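Local coordinates for UPF0255 protein frsA (Vibrio vulnificus, PDB 4I4C) that probably hydrolyses carboxylic esters as a serine esterase of the FrsA family, within the alpha/beta-hydrolase clan, at residues L240-Y244 against A340-Q346; H264-I269 against K288-V293; I358-S362 against N374-A378. All coordinates share one frame; numbering follows the deposited sequence.

Interaction 1 of 3, residues L240-Y244 against A340-Q346; sequences LTEDY and AWSLKVQ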
# COMPACT_ATOMS: atom_id res chain seq x y z
N LEU A 240 1.68 -15.34 0.01
CA LEU A 240 2.51 -14.64 0.96
C LEU A 240 3.22 -15.67 1.83
O LEU A 240 2.61 -16.28 2.70
CB LEU A 240 1.62 -13.75 1.83
CG LEU A 240 2.25 -12.68 2.69
CD1 LEU A 240 2.91 -11.63 1.81
CD2 LEU A 240 1.18 -12.06 3.58
N THR A 241 4.51 -15.87 1.58
CA THR A 241 5.28 -16.84 2.36
C THR A 241 6.31 -16.10 3.19
O THR A 241 6.34 -14.86 3.20
CB THR A 241 6.03 -17.85 1.47
OG1 THR A 241 7.34 -17.35 1.17
CG2 THR A 241 5.27 -18.09 0.17
N GLU A 242 7.17 -16.84 3.88
CA GLU A 242 8.18 -16.22 4.73
C GLU A 242 9.23 -15.51 3.88
O GLU A 242 9.86 -14.55 4.33
CB GLU A 242 8.82 -17.24 5.67
CG GLU A 242 9.37 -16.59 6.94
CD GLU A 242 9.76 -17.61 8.01
OE1 GLU A 242 9.13 -18.69 8.08
OE2 GLU A 242 10.70 -17.32 8.78
N ASP A 243 9.42 -15.98 2.65
CA ASP A 243 10.25 -15.29 1.66
C ASP A 243 9.37 -14.32 0.88
O ASP A 243 9.06 -14.55 -0.29
CB ASP A 243 10.90 -16.30 0.72
CG ASP A 243 11.77 -15.65 -0.32
OD1 ASP A 243 12.27 -14.53 -0.07
OD2 ASP A 243 11.94 -16.25 -1.41
N TYR A 244 8.96 -13.24 1.53
CA TYR A 244 7.98 -12.33 0.92
C TYR A 244 8.65 -11.21 0.13
O TYR A 244 7.97 -10.31 -0.38
CB TYR A 244 6.99 -11.80 1.97
CG TYR A 244 7.60 -11.18 3.22
CD1 TYR A 244 7.45 -11.77 4.47
CD2 TYR A 244 8.30 -9.98 3.15
CE1 TYR A 244 8.02 -11.20 5.62
CE2 TYR A 244 8.86 -9.39 4.29
CZ TYR A 244 8.72 -10.01 5.52
OH TYR A 244 9.28 -9.42 6.65
N ALA A 340 6.19 -15.14 12.45
CA ALA A 340 7.21 -15.51 11.48
C ALA A 340 7.58 -14.41 10.48
O ALA A 340 8.52 -14.56 9.69
CB ALA A 340 6.80 -16.77 10.74
N TRP A 341 6.85 -13.29 10.53
CA TRP A 341 7.06 -12.21 9.57
C TRP A 341 8.02 -11.15 10.08
O TRP A 341 8.48 -10.30 9.31
CB TRP A 341 5.73 -11.53 9.20
CG TRP A 341 4.80 -12.39 8.41
CD1 TRP A 341 5.08 -13.58 7.81
CD2 TRP A 341 3.43 -12.10 8.12
NE1 TRP A 341 3.96 -14.06 7.17
CE2 TRP A 341 2.94 -13.17 7.35
CE3 TRP A 341 2.57 -11.05 8.45
CZ2 TRP A 341 1.62 -13.22 6.90
CZ3 TRP A 341 1.27 -11.10 8.00
CH2 TRP A 341 0.81 -12.17 7.23
N SER A 342 8.28 -11.18 11.38
CA SER A 342 9.30 -10.32 11.98
C SER A 342 10.67 -10.59 11.38
O SER A 342 11.09 -11.74 11.24
CB SER A 342 9.36 -10.56 13.50
OG SER A 342 10.63 -10.21 14.04
N LEU A 343 11.38 -9.52 11.04
CA LEU A 343 12.70 -9.61 10.43
C LEU A 343 13.77 -9.93 11.47
O LEU A 343 14.89 -10.28 11.13
CB LEU A 343 13.05 -8.31 9.70
CG LEU A 343 12.29 -7.96 8.42
CD1 LEU A 343 12.76 -6.61 7.88
CD2 LEU A 343 12.47 -9.05 7.38
N LYS A 344 13.40 -9.80 12.74
CA LYS A 344 14.22 -10.25 13.85
C LYS A 344 14.04 -11.76 14.01
O LYS A 344 15.02 -12.50 14.11
CB LYS A 344 13.83 -9.52 15.14
CG LYS A 344 14.79 -9.70 16.29
CD LYS A 344 14.13 -9.33 17.60
CE LYS A 344 15.04 -8.45 18.44
NZ LYS A 344 16.31 -9.13 18.77
N VAL A 345 12.79 -12.21 14.02
CA VAL A 345 12.49 -13.64 14.08
C VAL A 345 13.09 -14.43 12.90
O VAL A 345 13.48 -15.59 13.05
CB VAL A 345 10.98 -13.89 14.24
CG1 VAL A 345 10.66 -15.38 14.20
CG2 VAL A 345 10.50 -13.27 15.55
N GLN A 346 13.21 -13.77 11.76
CA GLN A 346 13.82 -14.39 10.59
C GLN A 346 15.36 -14.36 10.59
O GLN A 346 16.00 -15.07 9.82
CB GLN A 346 13.28 -13.76 9.31
CG GLN A 346 11.77 -13.88 9.18
CD GLN A 346 11.28 -13.37 7.85
OE1 GLN A 346 12.07 -13.21 6.92
NE2 GLN A 346 9.98 -13.11 7.74
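The aromatic core of this loop-to-loop contact is an offset edge-to-face pair in which Y244 turns its ring edge toward the face of W341. The ring of Y244 and the five-membered ring of W341 have centroids 5.9 Å apart and planes at 84°. L240 adds an apolar touch at the benzo end of the indole, where L240 CD2 lies 3.5 Å from W341 CZ2. One loop lies between strand 223-226 and helix 246-254, the other before strand 358-363.

A single hydrogen bond joins them. Y244 OH donates to W341 O at 2.9 Å, lying in the carbonyl plane, and the same hydroxyl is bonded to N276 ND2. With Y244 CG set between the backbone N and the carbonyl carbon (chi1 52°), the phenol is directed across to the second loop, where L343 CD2 packs 3.3 Å from Y244 OH.

Q346 forms the polar flank. Q346 NE2 donates to A340 O at 2.8 Å, while OE1 takes a hydrogen bond from R280 NE. The amide so held stands near the tyrosine ring, Q346 NE2 3.5 Å from Y244 CE1, with the two planes 67° apart. Against it rests the extended, poorly ordered side chain of E242, E242 CG 3.6 Å from Q346 NE2.

Bonded at both ends, the Q346 amide has its rotation fixed, and the twice-bonded Y244 hydroxyl ties the contact to helix 273-284, whose F273, a hexanoic acid pocket residue, meets both rings.

Interaction 2 of 3, residues H264-I269 against K288-V293; sequences HRVGLI and KIKACV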
# COMPACT_ATOMS: atom_id res chain seq x y z
N HIS A 264 22.78 -0.09 -12.30
CA HIS A 264 23.84 0.15 -11.32
C HIS A 264 23.42 1.21 -10.29
O HIS A 264 24.11 1.42 -9.29
CB HIS A 264 25.16 0.50 -12.01
CG HIS A 264 25.69 -0.60 -12.88
ND1 HIS A 264 26.16 -1.79 -12.37
CD2 HIS A 264 25.82 -0.69 -14.22
CE1 HIS A 264 26.55 -2.57 -13.36
NE2 HIS A 264 26.35 -1.93 -14.50
N ARG A 265 22.28 1.86 -10.54
CA ARG A 265 21.73 2.87 -9.63
C ARG A 265 20.27 2.57 -9.24
O ARG A 265 19.34 3.26 -9.68
CB ARG A 265 21.85 4.27 -10.25
CG ARG A 265 23.26 4.87 -10.18
CD ARG A 265 23.84 4.70 -8.75
NE ARG A 265 25.15 5.34 -8.55
CZ ARG A 265 26.31 4.70 -8.61
NH1 ARG A 265 26.35 3.40 -8.87
NH2 ARG A 265 27.45 5.36 -8.41
N VAL A 266 20.10 1.55 -8.41
CA VAL A 266 18.77 1.08 -8.01
C VAL A 266 18.56 1.28 -6.52
O VAL A 266 19.41 0.89 -5.70
CB VAL A 266 18.60 -0.43 -8.29
CG1 VAL A 266 17.28 -0.95 -7.70
CG2 VAL A 266 18.68 -0.71 -9.78
N GLY A 267 17.43 1.88 -6.17
CA GLY A 267 17.02 2.04 -4.78
C GLY A 267 15.67 1.43 -4.47
O GLY A 267 14.99 0.91 -5.35
N LEU A 268 15.27 1.51 -3.20
CA LEU A 268 14.04 0.88 -2.74
C LEU A 268 13.29 1.79 -1.78
O LEU A 268 13.89 2.34 -0.85
CB LEU A 268 14.34 -0.45 -2.04
CG LEU A 268 15.12 -1.56 -2.75
CD1 LEU A 268 15.49 -2.69 -1.76
CD2 LEU A 268 14.34 -2.11 -3.95
N ILE A 269 11.99 1.96 -2.00
CA ILE A 269 11.10 2.65 -1.06
C ILE A 269 9.99 1.68 -0.65
O ILE A 269 9.37 1.05 -1.49
CB ILE A 269 10.47 3.92 -1.69
CG1 ILE A 269 11.57 4.81 -2.30
CG2 ILE A 269 9.70 4.70 -0.65
CD1 ILE A 269 11.06 6.01 -3.08
N LYS A 288 23.58 -4.86 -5.59
CA LYS A 288 22.58 -4.37 -6.52
C LYS A 288 21.72 -3.26 -5.92
O LYS A 288 21.24 -2.40 -6.65
CB LYS A 288 21.68 -5.51 -7.00
CG LYS A 288 22.40 -6.57 -7.81
CD LYS A 288 21.49 -7.76 -8.05
CE LYS A 288 22.26 -8.95 -8.59
NZ LYS A 288 21.46 -10.21 -8.53
N ILE A 289 21.53 -3.27 -4.60
CA ILE A 289 20.74 -2.22 -3.94
C ILE A 289 21.66 -1.13 -3.41
O ILE A 289 22.54 -1.39 -2.60
CB ILE A 289 19.90 -2.79 -2.78
CG1 ILE A 289 18.85 -3.77 -3.31
CG2 ILE A 289 19.24 -1.66 -2.00
CD1 ILE A 289 18.11 -3.26 -4.53
N LYS A 290 21.46 0.09 -3.88
CA LYS A 290 22.31 1.22 -3.52
C LYS A 290 21.74 2.05 -2.36
O LYS A 290 22.48 2.75 -1.66
CB LYS A 290 22.52 2.12 -4.73
CG LYS A 290 23.28 1.44 -5.87
CD LYS A 290 24.62 0.87 -5.38
CE LYS A 290 25.50 0.35 -6.52
NZ LYS A 290 24.78 -0.63 -7.41
N ALA A 291 20.42 1.98 -2.16
CA ALA A 291 19.77 2.74 -1.10
C ALA A 291 18.41 2.16 -0.78
O ALA A 291 17.75 1.65 -1.67
CB ALA A 291 19.63 4.20 -1.51
N CYS A 292 17.99 2.27 0.48
CA CYS A 292 16.66 1.83 0.90
C CYS A 292 16.04 2.82 1.89
O CYS A 292 16.72 3.34 2.77
CB CYS A 292 16.71 0.41 1.50
SG CYS A 292 15.09 -0.21 2.13
N VAL A 293 14.75 3.10 1.72
CA VAL A 293 14.03 3.97 2.63
C VAL A 293 12.69 3.32 2.94
O VAL A 293 12.00 2.86 2.03
CB VAL A 293 13.78 5.36 2.01
CG1 VAL A 293 13.09 6.28 3.01
CG2 VAL A 293 15.08 5.98 1.52
O HOH W 1 26.38 -1.64 -9.30
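L268 packs on I289 beside a parallel strand pair, 266-271 with 291-295, part of a beta-alpha-beta unit in the alpha/beta-hydrolase sheet. L268 CD1 lies 3.9 Å from I289 CG1, the two side chains crossing at about a right angle, and L268 CG and CD2 also rest against I289 CD1. I289 CD1 also touches V266 CG1, which stands anti to its own backbone N (chi1 173°) and thereby reaches the isoleucine. On the same face as L268, C292 places its SG 4.2 Å from L268 CB.

The backbones hold these side chains in step. K290 N donates to V266 O at 2.9 Å, and V293 N to L268 O at 2.8 Å. Between them L268 N donates to A291 O at 2.9 Å. The strand axes run 11° from parallel.

Farther out, helix 273-284, the crossover of the unit, covers L268 and C292 with M278 and S282. Helix 394-413 covers the other face, setting L409 on I269 and W408 on V293. Strand 193-199 bonds along the far edge of 266-271.

K290 folds back toward the chain around H264, its side chain kinking twice on the way to the ammonium. There K290 NZ donates to H264 O and also to E287 O, and a water bridges it to H264 ND1. R265 NH1 donates to H264 O too, at 3.0 Å and in the guanidinium plane. Although these two cations are only 4.6 Å apart from R265 NH1 to K290 NZ, they share the carbonyl oxygen from opposite faces of its plane, K290 NZ on one face at 2.9 Å from H264 O and R265 NH1 on the other.

Interaction 3 of 3, residues I358-S362 against N374-A378; sequences ILAMS and NQMVA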
# COMPACT_ATOMS: atom_id res chain seq x y z
N ILE A 358 20.22 2.28 4.85
CA ILE A 358 18.78 2.28 5.02
C ILE A 358 18.36 3.43 5.92
O ILE A 358 18.87 3.57 7.04
CB ILE A 358 18.28 0.97 5.67
CG1 ILE A 358 18.72 -0.24 4.84
CG2 ILE A 358 16.76 1.00 5.86
CD1 ILE A 358 18.55 -1.55 5.55
N LEU A 359 17.45 4.26 5.43
CA LEU A 359 16.81 5.27 6.26
C LEU A 359 15.46 4.71 6.67
O LEU A 359 14.65 4.36 5.82
CB LEU A 359 16.62 6.57 5.48
CG LEU A 359 15.70 7.61 6.12
CD1 LEU A 359 16.31 8.15 7.38
CD2 LEU A 359 15.36 8.73 5.13
N ALA A 360 15.23 4.62 7.97
CA ALA A 360 14.05 3.96 8.50
C ALA A 360 13.27 4.91 9.40
O ALA A 360 13.74 5.32 10.46
CB ALA A 360 14.46 2.70 9.27
N MET A 361 12.08 5.28 8.94
CA MET A 361 11.29 6.28 9.63
C MET A 361 9.91 5.75 9.95
O MET A 361 9.40 4.85 9.28
CB MET A 361 11.14 7.51 8.73
CG MET A 361 12.46 8.03 8.16
SD MET A 361 12.27 9.34 6.94
CE MET A 361 11.65 8.44 5.53
N SER A 362 9.32 6.34 10.97
CA SER A 362 7.90 6.20 11.22
C SER A 362 7.48 7.43 12.01
O SER A 362 8.33 8.13 12.56
CB SER A 362 7.59 4.92 12.00
OG SER A 362 7.97 5.06 13.36
N ASN A 374 12.56 0.65 13.98
CA ASN A 374 13.42 1.40 13.08
C ASN A 374 14.87 1.56 13.56
O ASN A 374 15.80 1.57 12.75
CB ASN A 374 12.77 2.74 12.75
CG ASN A 374 11.47 2.55 11.99
OD1 ASN A 374 11.45 1.88 10.96
ND2 ASN A 374 10.39 3.08 12.53
N GLN A 375 15.05 1.65 14.87
CA GLN A 375 16.39 1.64 15.46
C GLN A 375 17.15 0.36 15.18
O GLN A 375 18.35 0.40 14.89
CB GLN A 375 16.30 1.86 16.97
CG GLN A 375 16.47 3.30 17.37
CD GLN A 375 16.30 3.48 18.86
OE1 GLN A 375 15.40 2.90 19.48
NE2 GLN A 375 17.18 4.28 19.45
N MET A 376 16.46 -0.78 15.27
CA MET A 376 17.06 -2.07 14.94
C MET A 376 17.58 -2.09 13.52
O MET A 376 18.75 -2.41 13.26
CB MET A 376 16.02 -3.17 15.08
CG MET A 376 16.07 -3.90 16.39
SD MET A 376 15.37 -5.55 16.21
CE MET A 376 13.63 -5.16 16.19
N VAL A 377 16.70 -1.76 12.58
CA VAL A 377 17.07 -1.73 11.17
C VAL A 377 18.27 -0.81 10.95
O VAL A 377 19.22 -1.17 10.26
CB VAL A 377 15.87 -1.29 10.29
CG1 VAL A 377 16.32 -0.99 8.88
CG2 VAL A 377 14.78 -2.36 10.30
N ALA A 378 18.25 0.36 11.58
CA ALA A 378 19.23 1.39 11.26
C ALA A 378 20.61 0.97 11.72
O ALA A 378 21.61 1.28 11.06
CB ALA A 378 18.85 2.71 11.88
O HOH W 2 9.84 2.22 9.06
O HOH W 3 10.58 5.61 14.25
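N374 leans from its helix onto the strand, and N374 CB is the first atom to land, 3.6 Å from A360 O and a little farther from the A360 methyl. The amide carbon CG follows over the same peptide group. At the tip the two arms part. N374 OD1 packs 3.5 Å from A360 CB, and a water lies between it and M361 O. N374 ND2 is 3.2 Å from S362 OG, but the angle there is too poor for a bond. A second water joins these groups instead, donating to S362 OG and accepting from N374 ND2 at 3.1 Å. S369 supplies direct partners for both, its backbone O for S362 OG and its hydroxyl for N374 ND2, which helps to fix the amide's rotation.

One helical turn on, V377 CG1 stands opposite the backbone N (chi1 168°), which brings it 3.6 Å from I358 CG2, the side chains crossing at about a right angle; it also reaches A360 CB.

The helix runs nearly antiparallel to the strand, at 176°, as the crossover between strands 358-363 and 385-389. I294 of strand 291-295 and A386 of strand 385-389 both touch N374, while helix 394-413 packs against L359 and M361 on the opposite face of the sheet.

In the fold
From the N terminus, the chain first reaches 240-244, in the loop before helix 246-254, which meets 340-346 across a gap of some 95 residues. Interaction 2 opens and closes within that span, its short loop containing helix 273-284, so it lies wholly inside interaction 1. Interaction 3 follows in series, closing a still shorter loop between strand 358-363 and helix 371-379. Interactions 2 and 3 meet in the central sheet, where strands 291-295 and 358-363 are neighbours: C292 O probably accepts from L359 N, and V293 packs on M361. Interaction 1 reaches interaction 3 through K344 and M376, joining the 340-346 loop to helix 371-379.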